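Local atomic coordinates of structural polyprotein, VP1 (Israeli acute paralysis virus, PDB entry 5CDD), a protein that probably serves as a structural building block of the virion, one of the jelly-roll subunits that assemble into the icosahedral capsid shell. Residues Phe46-Asp51 with Ile179-Gly184; Arg92-Phe97 with Val143-Tyr148; Thr61-Leu66 with Ser166-Phe171; Ile110-Met115 with Pro139-Glu144. All coordinates share one frame; numbering follows the deposited sequence.

Contact 1 (Phe46-Asp51 with Ile179-Gly184); sequences FRTITD and IVARAG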
# COMPACT_ATOMS: atom_id res chain seq x y z
N PHE A 46 5.17 -20.37 -28.67
CA PHE A 46 6.34 -20.80 -29.43
C PHE A 46 6.21 -22.25 -29.86
O PHE A 46 5.67 -23.08 -29.13
CB PHE A 46 7.62 -20.64 -28.61
CG PHE A 46 8.11 -19.22 -28.52
CD1 PHE A 46 7.45 -18.29 -27.74
CD2 PHE A 46 9.23 -18.82 -29.24
CE1 PHE A 46 7.89 -16.97 -27.67
CE2 PHE A 46 9.69 -17.51 -29.18
CZ PHE A 46 9.02 -16.58 -28.39
N ARG A 47 6.71 -22.54 -31.06
CA ARG A 47 6.66 -23.89 -31.61
C ARG A 47 7.95 -24.13 -32.38
O ARG A 47 8.47 -23.21 -33.02
CB ARG A 47 5.45 -24.05 -32.53
CG ARG A 47 4.12 -24.14 -31.79
CD ARG A 47 4.00 -25.46 -31.06
NE ARG A 47 2.70 -25.62 -30.41
CZ ARG A 47 2.36 -25.07 -29.25
NH1 ARG A 47 3.23 -24.31 -28.60
NH2 ARG A 47 1.16 -25.28 -28.74
N THR A 48 8.48 -25.35 -32.32
CA THR A 48 9.72 -25.66 -33.02
C THR A 48 9.51 -25.72 -34.52
O THR A 48 8.48 -26.18 -35.00
CB THR A 48 10.32 -27.01 -32.55
OG1 THR A 48 9.42 -28.08 -32.86
CG2 THR A 48 10.57 -26.99 -31.05
N ILE A 49 10.50 -25.22 -35.27
CA ILE A 49 10.44 -25.24 -36.72
C ILE A 49 11.52 -26.16 -37.25
O ILE A 49 11.55 -26.50 -38.43
CB ILE A 49 10.63 -23.83 -37.31
CG1 ILE A 49 11.95 -23.23 -36.81
CG2 ILE A 49 9.46 -22.96 -36.92
CD1 ILE A 49 12.25 -21.84 -37.35
N THR A 50 12.43 -26.56 -36.36
CA THR A 50 13.52 -27.46 -36.70
C THR A 50 14.14 -27.99 -35.42
O THR A 50 14.55 -27.22 -34.56
CB THR A 50 14.62 -26.76 -37.54
OG1 THR A 50 15.64 -27.71 -37.88
CG2 THR A 50 15.25 -25.62 -36.76
N ASP A 51 14.21 -29.31 -35.29
CA ASP A 51 14.79 -29.91 -34.10
C ASP A 51 16.30 -29.96 -34.23
O ASP A 51 16.99 -30.46 -33.34
CB ASP A 51 14.24 -31.32 -33.89
CG ASP A 51 12.73 -31.33 -33.66
OD1 ASP A 51 12.28 -30.83 -32.61
OD2 ASP A 51 12.01 -31.84 -34.54
N ILE A 179 17.99 -26.40 -31.51
CA ILE A 179 16.57 -26.59 -31.78
C ILE A 179 16.03 -25.18 -31.90
O ILE A 179 16.19 -24.37 -30.98
CB ILE A 179 15.87 -27.30 -30.60
CG1 ILE A 179 16.51 -28.66 -30.34
CG2 ILE A 179 14.39 -27.47 -30.92
CD1 ILE A 179 15.99 -29.37 -29.11
N VAL A 180 15.42 -24.87 -33.03
CA VAL A 180 14.89 -23.53 -33.25
C VAL A 180 13.37 -23.47 -33.12
O VAL A 180 12.64 -24.24 -33.75
CB VAL A 180 15.30 -23.00 -34.64
CG1 VAL A 180 14.86 -21.55 -34.79
CG2 VAL A 180 16.80 -23.13 -34.82
N ALA A 181 12.90 -22.55 -32.28
CA ALA A 181 11.48 -22.35 -32.06
C ALA A 181 11.19 -20.87 -32.25
O ALA A 181 11.97 -20.02 -31.80
CB ALA A 181 11.10 -22.77 -30.65
N ARG A 182 10.09 -20.54 -32.93
CA ARG A 182 9.76 -19.15 -33.16
C ARG A 182 8.31 -18.80 -32.84
O ARG A 182 7.50 -19.66 -32.51
CB ARG A 182 10.03 -18.77 -34.62
CG ARG A 182 9.12 -19.47 -35.61
CD ARG A 182 9.31 -18.91 -37.01
NE ARG A 182 8.48 -19.62 -37.98
CZ ARG A 182 8.43 -19.34 -39.27
NH1 ARG A 182 9.16 -18.35 -39.77
NH2 ARG A 182 7.65 -20.04 -40.08
N ALA A 183 8.01 -17.51 -32.95
CA ALA A 183 6.69 -16.96 -32.70
C ALA A 183 6.78 -15.49 -33.07
O ALA A 183 7.87 -14.99 -33.35
CB ALA A 183 6.32 -17.11 -31.23
N GLY A 184 5.65 -14.80 -33.08
CA GLY A 184 5.67 -13.39 -33.41
C GLY A 184 5.80 -12.59 -32.12
O GLY A 184 5.56 -13.14 -31.04

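Contact 2 (Arg92-Phe97 with Val143-Tyr148); sequences RRYKFF and VEVPFY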
# COMPACT_ATOMS: atom_id res chain seq x y z
N ARG A 92 9.06 -10.32 -34.74
CA ARG A 92 9.18 -11.77 -34.60
C ARG A 92 10.12 -12.15 -33.46
O ARG A 92 11.03 -11.40 -33.11
CB ARG A 92 9.69 -12.37 -35.91
CG ARG A 92 8.77 -12.12 -37.10
CD ARG A 92 9.57 -12.05 -38.39
NE ARG A 92 8.71 -11.82 -39.55
CZ ARG A 92 7.93 -12.74 -40.11
NH1 ARG A 92 7.88 -13.96 -39.61
NH2 ARG A 92 7.19 -12.43 -41.17
N ARG A 93 9.90 -13.32 -32.88
CA ARG A 93 10.73 -13.81 -31.78
C ARG A 93 11.30 -15.19 -32.10
O ARG A 93 10.65 -16.00 -32.75
CB ARG A 93 9.91 -13.90 -30.49
CG ARG A 93 9.57 -12.56 -29.88
CD ARG A 93 8.57 -12.69 -28.75
NE ARG A 93 8.35 -11.41 -28.08
CZ ARG A 93 7.37 -11.18 -27.21
NH1 ARG A 93 6.51 -12.15 -26.91
NH2 ARG A 93 7.24 -9.99 -26.64
N TYR A 94 12.53 -15.43 -31.65
CA TYR A 94 13.19 -16.71 -31.88
C TYR A 94 13.88 -17.21 -30.62
O TYR A 94 14.36 -16.42 -29.81
CB TYR A 94 14.25 -16.58 -32.99
CG TYR A 94 13.73 -16.13 -34.33
CD1 TYR A 94 13.59 -14.78 -34.63
CD2 TYR A 94 13.38 -17.07 -35.31
CE1 TYR A 94 13.12 -14.36 -35.88
CE2 TYR A 94 12.91 -16.66 -36.56
CZ TYR A 94 12.78 -15.31 -36.84
OH TYR A 94 12.32 -14.91 -38.07
N LYS A 95 13.93 -18.52 -30.47
CA LYS A 95 14.59 -19.14 -29.33
C LYS A 95 15.45 -20.28 -29.86
O LYS A 95 14.95 -21.17 -30.56
CB LYS A 95 13.58 -19.69 -28.32
CG LYS A 95 12.71 -18.64 -27.66
CD LYS A 95 12.04 -19.18 -26.40
CE LYS A 95 10.98 -18.22 -25.89
NZ LYS A 95 11.49 -16.83 -25.74
N PHE A 96 16.74 -20.23 -29.56
CA PHE A 96 17.65 -21.27 -30.02
C PHE A 96 18.14 -22.10 -28.84
O PHE A 96 18.91 -21.61 -28.01
CB PHE A 96 18.85 -20.64 -30.74
CG PHE A 96 18.47 -19.70 -31.84
CD1 PHE A 96 18.10 -18.38 -31.56
CD2 PHE A 96 18.45 -20.12 -33.17
CE1 PHE A 96 17.73 -17.50 -32.57
CE2 PHE A 96 18.08 -19.25 -34.20
CZ PHE A 96 17.72 -17.94 -33.90
N PHE A 97 17.68 -23.34 -28.76
CA PHE A 97 18.09 -24.23 -27.68
C PHE A 97 19.32 -25.00 -28.13
O PHE A 97 19.24 -25.90 -28.96
CB PHE A 97 16.97 -25.21 -27.34
CG PHE A 97 15.67 -24.56 -26.95
CD1 PHE A 97 14.84 -24.00 -27.92
CD2 PHE A 97 15.29 -24.49 -25.62
CE1 PHE A 97 13.64 -23.39 -27.56
CE2 PHE A 97 14.09 -23.88 -25.25
CZ PHE A 97 13.26 -23.33 -26.23
N VAL A 143 15.77 -13.91 -28.59
CA VAL A 143 15.90 -12.58 -29.18
C VAL A 143 14.64 -12.17 -29.96
O VAL A 143 13.93 -13.02 -30.50
CB VAL A 143 17.14 -12.53 -30.12
CG1 VAL A 143 16.96 -13.52 -31.26
CG2 VAL A 143 17.35 -11.12 -30.64
N GLU A 144 14.38 -10.87 -30.01
CA GLU A 144 13.21 -10.35 -30.71
C GLU A 144 13.59 -9.35 -31.79
O GLU A 144 14.47 -8.51 -31.59
CB GLU A 144 12.26 -9.68 -29.72
CG GLU A 144 10.96 -9.23 -30.34
CD GLU A 144 10.14 -8.37 -29.40
OE1 GLU A 144 10.04 -8.73 -28.21
OE2 GLU A 144 9.60 -7.34 -29.85
N VAL A 145 12.92 -9.44 -32.93
CA VAL A 145 13.17 -8.54 -34.05
C VAL A 145 12.00 -7.57 -34.18
O VAL A 145 10.89 -7.96 -34.52
CB VAL A 145 13.31 -9.33 -35.37
CG1 VAL A 145 13.53 -8.37 -36.52
CG2 VAL A 145 14.46 -10.31 -35.26
N PRO A 146 12.24 -6.27 -33.91
CA PRO A 146 11.19 -5.26 -34.02
C PRO A 146 10.69 -5.15 -35.45
O PRO A 146 11.33 -5.67 -36.37
CB PRO A 146 11.89 -3.98 -33.56
CG PRO A 146 12.97 -4.48 -32.66
CD PRO A 146 13.49 -5.67 -33.41
N PHE A 147 9.56 -4.48 -35.65
CA PHE A 147 9.05 -4.31 -37.00
C PHE A 147 9.48 -2.96 -37.54
O PHE A 147 8.74 -1.98 -37.45
CB PHE A 147 7.52 -4.41 -37.02
CG PHE A 147 6.93 -4.38 -38.41
CD1 PHE A 147 7.26 -5.36 -39.35
CD2 PHE A 147 6.04 -3.37 -38.78
CE1 PHE A 147 6.71 -5.34 -40.63
CE2 PHE A 147 5.49 -3.34 -40.07
CZ PHE A 147 5.82 -4.33 -40.99
N TYR A 148 10.69 -2.91 -38.08
CA TYR A 148 11.22 -1.69 -38.68
C TYR A 148 10.91 -1.88 -40.16
O TYR A 148 11.61 -2.62 -40.85
CB TYR A 148 12.73 -1.60 -38.47
CG TYR A 148 13.16 -1.38 -37.04
CD1 TYR A 148 12.69 -0.30 -36.30
CD2 TYR A 148 14.10 -2.23 -36.44
CE1 TYR A 148 13.15 -0.06 -35.00
CE2 TYR A 148 14.57 -1.99 -35.15
CZ TYR A 148 14.09 -0.91 -34.44
OH TYR A 148 14.57 -0.65 -33.17

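Contact 3 (Thr61-Leu66 with Ser166-Phe171); sequences TPITDL and SSLMYF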
# COMPACT_ATOMS: atom_id res chain seq x y z
N THR A 61 24.96 -15.94 -40.35
CA THR A 61 23.85 -16.56 -41.05
C THR A 61 22.48 -15.91 -40.87
O THR A 61 21.95 -15.85 -39.77
CB THR A 61 23.71 -18.04 -40.62
OG1 THR A 61 24.93 -18.73 -40.89
CG2 THR A 61 22.56 -18.70 -41.37
N PRO A 62 21.89 -15.41 -41.97
CA PRO A 62 20.57 -14.77 -41.89
C PRO A 62 19.57 -15.91 -41.69
O PRO A 62 19.66 -16.94 -42.36
CB PRO A 62 20.42 -14.11 -43.26
CG PRO A 62 21.83 -13.94 -43.74
CD PRO A 62 22.48 -15.21 -43.31
N ILE A 63 18.62 -15.73 -40.78
CA ILE A 63 17.65 -16.79 -40.54
C ILE A 63 16.71 -17.06 -41.71
O ILE A 63 15.98 -18.04 -41.70
CB ILE A 63 16.81 -16.54 -39.26
CG1 ILE A 63 16.57 -15.04 -39.06
CG2 ILE A 63 17.49 -17.16 -38.06
CD1 ILE A 63 15.58 -14.43 -40.03
N THR A 64 16.75 -16.20 -42.72
CA THR A 64 15.91 -16.40 -43.89
C THR A 64 16.36 -17.70 -44.55
O THR A 64 15.58 -18.37 -45.22
CB THR A 64 16.05 -15.25 -44.90
OG1 THR A 64 17.44 -15.02 -45.19
CG2 THR A 64 15.43 -13.98 -44.37
N ASP A 65 17.62 -18.07 -44.33
CA ASP A 65 18.17 -19.30 -44.89
C ASP A 65 17.41 -20.49 -44.34
O ASP A 65 17.29 -21.53 -44.98
CB ASP A 65 19.66 -19.44 -44.55
CG ASP A 65 20.51 -18.35 -45.19
OD1 ASP A 65 20.04 -17.70 -46.15
OD2 ASP A 65 21.66 -18.16 -44.74
N LEU A 66 16.90 -20.33 -43.12
CA LEU A 66 16.12 -21.36 -42.45
C LEU A 66 14.64 -21.05 -42.60
O LEU A 66 13.82 -21.93 -42.86
CB LEU A 66 16.48 -21.40 -40.97
CG LEU A 66 15.57 -22.25 -40.06
CD1 LEU A 66 15.69 -23.71 -40.45
CD2 LEU A 66 15.97 -22.05 -38.61
N SER A 166 13.03 -5.29 -41.34
CA SER A 166 14.16 -5.91 -40.67
C SER A 166 14.03 -7.42 -40.48
O SER A 166 12.94 -7.96 -40.44
CB SER A 166 14.40 -5.23 -39.32
OG SER A 166 13.19 -5.21 -38.57
N SER A 167 15.18 -8.07 -40.34
CA SER A 167 15.24 -9.51 -40.15
C SER A 167 16.36 -9.82 -39.16
O SER A 167 17.06 -8.92 -38.70
CB SER A 167 15.49 -10.21 -41.49
OG SER A 167 15.56 -11.62 -41.32
N LEU A 168 16.52 -11.10 -38.82
CA LEU A 168 17.55 -11.50 -37.88
C LEU A 168 18.76 -12.14 -38.56
O LEU A 168 18.64 -12.77 -39.61
CB LEU A 168 16.97 -12.49 -36.86
CG LEU A 168 17.91 -12.96 -35.75
CD1 LEU A 168 18.06 -11.85 -34.73
CD2 LEU A 168 17.35 -14.21 -35.09
N MET A 169 19.93 -11.97 -37.95
CA MET A 169 21.16 -12.56 -38.45
C MET A 169 21.83 -13.29 -37.30
O MET A 169 22.10 -12.70 -36.25
CB MET A 169 22.09 -11.48 -39.01
CG MET A 169 23.37 -12.06 -39.57
SD MET A 169 24.32 -10.86 -40.50
CE MET A 169 25.16 -9.98 -39.17
N TYR A 170 22.09 -14.57 -37.50
CA TYR A 170 22.69 -15.42 -36.47
C TYR A 170 24.21 -15.54 -36.60
O TYR A 170 24.76 -15.46 -37.70
CB TYR A 170 22.06 -16.81 -36.56
CG TYR A 170 22.15 -17.62 -35.30
CD1 TYR A 170 21.41 -17.27 -34.18
CD2 TYR A 170 22.96 -18.75 -35.23
CE1 TYR A 170 21.47 -18.02 -33.01
CE2 TYR A 170 23.03 -19.51 -34.08
CZ TYR A 170 22.28 -19.15 -32.97
OH TYR A 170 22.33 -19.90 -31.82
N PHE A 171 24.88 -15.76 -35.48
CA PHE A 171 26.33 -15.91 -35.48
C PHE A 171 26.86 -16.61 -34.24
O PHE A 171 26.35 -16.42 -33.14
CB PHE A 171 27.02 -14.54 -35.60
CG PHE A 171 28.52 -14.63 -35.60
CD1 PHE A 171 29.21 -14.97 -36.76
CD2 PHE A 171 29.24 -14.44 -34.42
CE1 PHE A 171 30.59 -15.12 -36.75
CE2 PHE A 171 30.62 -14.60 -34.40
CZ PHE A 171 31.30 -14.94 -35.57

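Contact 4 (Ile110-Met115 with Pro139-Glu144); sequences IRSFLM and PVHEVE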
# COMPACT_ATOMS: atom_id res chain seq x y z
N ILE A 110 26.95 -16.97 -28.54
CA ILE A 110 26.02 -16.74 -29.64
C ILE A 110 25.69 -15.26 -29.76
O ILE A 110 25.30 -14.62 -28.78
CB ILE A 110 24.70 -17.51 -29.42
CG1 ILE A 110 24.99 -19.00 -29.15
CG2 ILE A 110 23.80 -17.34 -30.63
CD1 ILE A 110 25.63 -19.73 -30.30
N ARG A 111 25.84 -14.72 -30.96
CA ARG A 111 25.55 -13.31 -31.23
C ARG A 111 24.43 -13.22 -32.26
O ARG A 111 24.40 -14.00 -33.22
CB ARG A 111 26.79 -12.60 -31.78
CG ARG A 111 27.97 -12.50 -30.83
CD ARG A 111 27.81 -11.34 -29.86
NE ARG A 111 27.88 -10.02 -30.51
CZ ARG A 111 28.96 -9.52 -31.10
NH1 ARG A 111 30.09 -10.22 -31.14
NH2 ARG A 111 28.93 -8.30 -31.63
N SER A 112 23.51 -12.28 -32.08
CA SER A 112 22.42 -12.09 -33.02
C SER A 112 22.32 -10.60 -33.36
O SER A 112 22.42 -9.75 -32.48
CB SER A 112 21.10 -12.60 -32.44
OG SER A 112 20.80 -11.98 -31.21
N PHE A 113 22.15 -10.30 -34.64
CA PHE A 113 22.06 -8.92 -35.10
C PHE A 113 20.82 -8.72 -35.96
O PHE A 113 20.03 -9.65 -36.17
CB PHE A 113 23.28 -8.57 -35.96
CG PHE A 113 24.60 -8.91 -35.32
CD1 PHE A 113 25.26 -7.98 -34.52
CD2 PHE A 113 25.18 -10.16 -35.52
CE1 PHE A 113 26.48 -8.29 -33.93
CE2 PHE A 113 26.40 -10.48 -34.94
CZ PHE A 113 27.05 -9.54 -34.14
N LEU A 114 20.66 -7.50 -36.46
CA LEU A 114 19.55 -7.17 -37.34
C LEU A 114 20.12 -7.09 -38.75
O LEU A 114 21.33 -6.95 -38.93
CB LEU A 114 18.94 -5.82 -36.98
CG LEU A 114 17.99 -5.71 -35.79
CD1 LEU A 114 17.54 -4.26 -35.64
CD2 LEU A 114 16.79 -6.61 -35.99
N MET A 115 19.24 -7.19 -39.74
CA MET A 115 19.66 -7.09 -41.12
C MET A 115 18.43 -7.07 -42.01
O MET A 115 17.47 -7.80 -41.77
CB MET A 115 20.58 -8.26 -41.49
CG MET A 115 19.89 -9.59 -41.63
SD MET A 115 20.12 -10.16 -43.31
CE MET A 115 21.87 -10.57 -43.29
N PRO A 139 21.78 -22.15 -22.18
CA PRO A 139 21.46 -22.96 -23.36
C PRO A 139 20.47 -22.33 -24.33
O PRO A 139 20.44 -22.69 -25.51
CB PRO A 139 20.92 -24.25 -22.76
CG PRO A 139 21.60 -24.33 -21.44
CD PRO A 139 21.51 -22.92 -20.95
N VAL A 140 19.65 -21.40 -23.84
CA VAL A 140 18.64 -20.77 -24.68
C VAL A 140 18.93 -19.31 -25.05
O VAL A 140 19.09 -18.46 -24.18
CB VAL A 140 17.26 -20.82 -23.99
CG1 VAL A 140 16.17 -20.36 -24.95
CG2 VAL A 140 16.98 -22.23 -23.49
N HIS A 141 18.99 -19.05 -26.35
CA HIS A 141 19.25 -17.71 -26.86
C HIS A 141 17.93 -17.14 -27.36
O HIS A 141 17.44 -17.52 -28.43
CB HIS A 141 20.28 -17.79 -28.00
CG HIS A 141 20.76 -16.45 -28.49
ND1 HIS A 141 20.06 -15.71 -29.42
CD2 HIS A 141 21.87 -15.74 -28.18
CE1 HIS A 141 20.73 -14.59 -29.67
NE2 HIS A 141 21.83 -14.59 -28.93
N GLU A 142 17.35 -16.25 -26.57
CA GLU A 142 16.07 -15.62 -26.90
C GLU A 142 16.25 -14.19 -27.39
O GLU A 142 16.81 -13.35 -26.68
CB GLU A 142 15.17 -15.65 -25.66
CG GLU A 142 14.77 -17.05 -25.23
CD GLU A 142 14.22 -17.10 -23.82
OE1 GLU A 142 15.03 -17.15 -22.87
OE2 GLU A 142 12.98 -17.09 -23.65
N VAL A 143 15.77 -13.91 -28.59
CA VAL A 143 15.90 -12.58 -29.18
C VAL A 143 14.64 -12.17 -29.96
O VAL A 143 13.93 -13.02 -30.50
CB VAL A 143 17.14 -12.53 -30.12
CG1 VAL A 143 16.96 -13.52 -31.26
CG2 VAL A 143 17.35 -11.12 -30.64
N GLU A 144 14.38 -10.87 -30.01
CA GLU A 144 13.21 -10.35 -30.71
C GLU A 144 13.59 -9.35 -31.79
O GLU A 144 14.47 -8.51 -31.59
CB GLU A 144 12.26 -9.68 -29.72
CG GLU A 144 10.96 -9.23 -30.34
CD GLU A 144 10.14 -8.37 -29.40
OE1 GLU A 144 10.04 -8.73 -28.21
OE2 GLU A 144 9.60 -7.34 -29.85

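Contact 1 (Phe46-Asp51 with Ile179-Gly184)
The F46 ring is covered on one face by the methyl of A183, whose CB sits over the centre, 3.6 Å from the ring centroid and 2° off its normal, a CH-pi contact; at the edge, near the ring plane, lies the carbonyl O of A181. K95 of strand 87-98 approaches the other face as a cation-pi partner, so F46 is sandwiched between a methyl and a charge. A flat ring suits this slot, and the single methyl of A183 is small enough to sit over its centre. The second flat group, the R182 guanidinium, meets CG2 of I49 obliquely, with NE 3.6 Å from that methyl; the two side chains cross at about a right angle. The strands run antiparallel. R47 pairs with R182, and R182 N donates to R47 O at 3.1 Å. A classic beta bulge follows: I49 and T50 both face V180, with I49 N bound to V180 O at 2.8 Å and V180 N to T50 O at 2.9 Å. The bulge brings I49 CD1 within 3.7 Å of V180 CG1, while T50 sets CG2 against V180 CB. R47 folds back, and its NH1 reaches F46 O at 2.8 Å from above the carbonyl plane. R182, extended from CG to NE, carries its charge to D76 and D71, and D51 pairs with R75. With R182 matched by two acids and D51 by a base, these buried charges would probably be retained, whereas R47 is held by the F46 carbonyl and, weakly, the Y77 hydroxyl.

Contact 2 (Arg92-Phe97 with Val143-Tyr148)
R93 and E144 form a salt bridge on one face of the sheet: NE of R93 donates to OE1 of E144 at 3.2 Å, and NH2 adds a weak second bond to the same oxygen at 3.4 Å. OE1 lies in the guanidinium plane, but NE meets it from above the carboxylate plane, the two groups being turned 60° apart. Both long side chains run side by side, their CG atoms 3.6 Å apart, E144 with CG anti to the backbone N (chi1 -175°). On the other face, where R92 also starts out before its end leads away, the contacts are apolar: CG2 of V145 stands at the edge of the Y94 ring, 4.3 Å from CE1, and CG1 of V143 at the edge of the F96 ring. Slim valines leave these rings room to lie beside them. Between the two faces runs the antiparallel backbone pairing, R92 with V145 and Y94 with V143, each pair held by two hydrogen bonds; V145 N to R92 O measures 2.7 Å. Farther out, V143 and E144 also pair in parallel with a strand of another capsid chain, continuing the sheet across the interface. The ions have stronger partners in yet another chain, where R93 NH1 binds S1 O and E144 OE2 binds R4. Gripped through both oxygens, E144 would probably stay ionised, and the shared carboxylate ties the sheet to that chain.

Contact 3 (Thr61-Leu66 with Ser166-Phe171)
I63 turns its CG1 branch against L168, the two side chains crossing at about a right angle: its chi2 of 73° swings CD1 toward the hydroxyl of S167, while CG1 rests 3.4 Å from CB of L168. With CG anti to its backbone N (chi1 -177°), L168 meets CG1 of I63 chiefly with CB. S167 likewise has OG anti to N, where CG2 of T64 also comes near it, a small polar group beside two methyls. The backbones pair antiparallel. T61 and Y170 exchange hydrogen bonds, T61 N to Y170 O at 2.7 Å, and the next pair, P62 with M169, is non-hydrogen-bonded, a place where proline's lack of an N-H costs nothing. I63 N then reaches L168 O at 3.2 Å, from above the carbonyl plane. Directly afterwards the chain coils: L66 N bonds to I63 O at 2.8 Å, and helix 64-73 continues. Strand 61-62 is an outermost strand, within this chain, of the four-stranded sheet, with 166-172 between it and 110-116. T61, I63 and L66 all touch W53 of strand 47-55, and Y170 meets F96 of the facing sheet.

Contact 4 (Ile110-Met115 with Pro139-Glu144)
H141 and I110 meet across two strands of different sheets that run nearly parallel, 13° apart, with their axes 8.8 Å from each other at closest approach. The gap is bridged mainly by side chains. H141 has CG anti to its backbone N (chi1 -172°), and its ring reaches across to the other strand. I110 lays CG2 over one face of that ring, offset toward the rim at CD2, 3.8 Å from the centroid in a CH-pi contact; CB adds a second touch, 3.6 Å from CD2. At the ring edge, in its plane, the hydroxyl of S112 faces CE1. The same OG lies 3.6 Å from CG2 of V143, so the small serine occupies the angle between imidazole and valine. NE2 of H141 is 3.5 Å from I110 O. Each residue type fits: a branched aliphatic for the ring face, a short hydroxyl beside the ring edge, and a flat imidazole long enough to span the layers. The ring of H131, on strand 131-133, also packs against H141, with planes at about 30°. From the same strand H131 touches the side chain of S112, and T133 touches that of I110. Strand 110-116 lies between 166-172 and 131-133 in its four-stranded sheet, whereas 140-145 pairs with 87-98 in the other; their meeting is the interior of a beta sandwich, consistent with the jelly-roll fold of picorna-like capsid proteins.

In the fold
All four contacts are largely buried, yet their chemistry follows their place. Contacts 1 and 2 share one sheet and combine backbone pairing with ions, but contact 1 sends these to partners outside it, whereas contact 2 has its own salt bridge, extended by other chains. Contact 3 lies in the four-stranded sheet, joining an outermost strand and the start of a helix by backbone bonds and aliphatic packing, without ions. Contact 4 spans the two sheets mainly through side chains, with no backbone pairing. It shares V143 and E144 with contact 2 and adjoins contact 3 through strand 166-172. The centre of contact 1 lies about 7 Å from the centre of the chain, the nearest of the four.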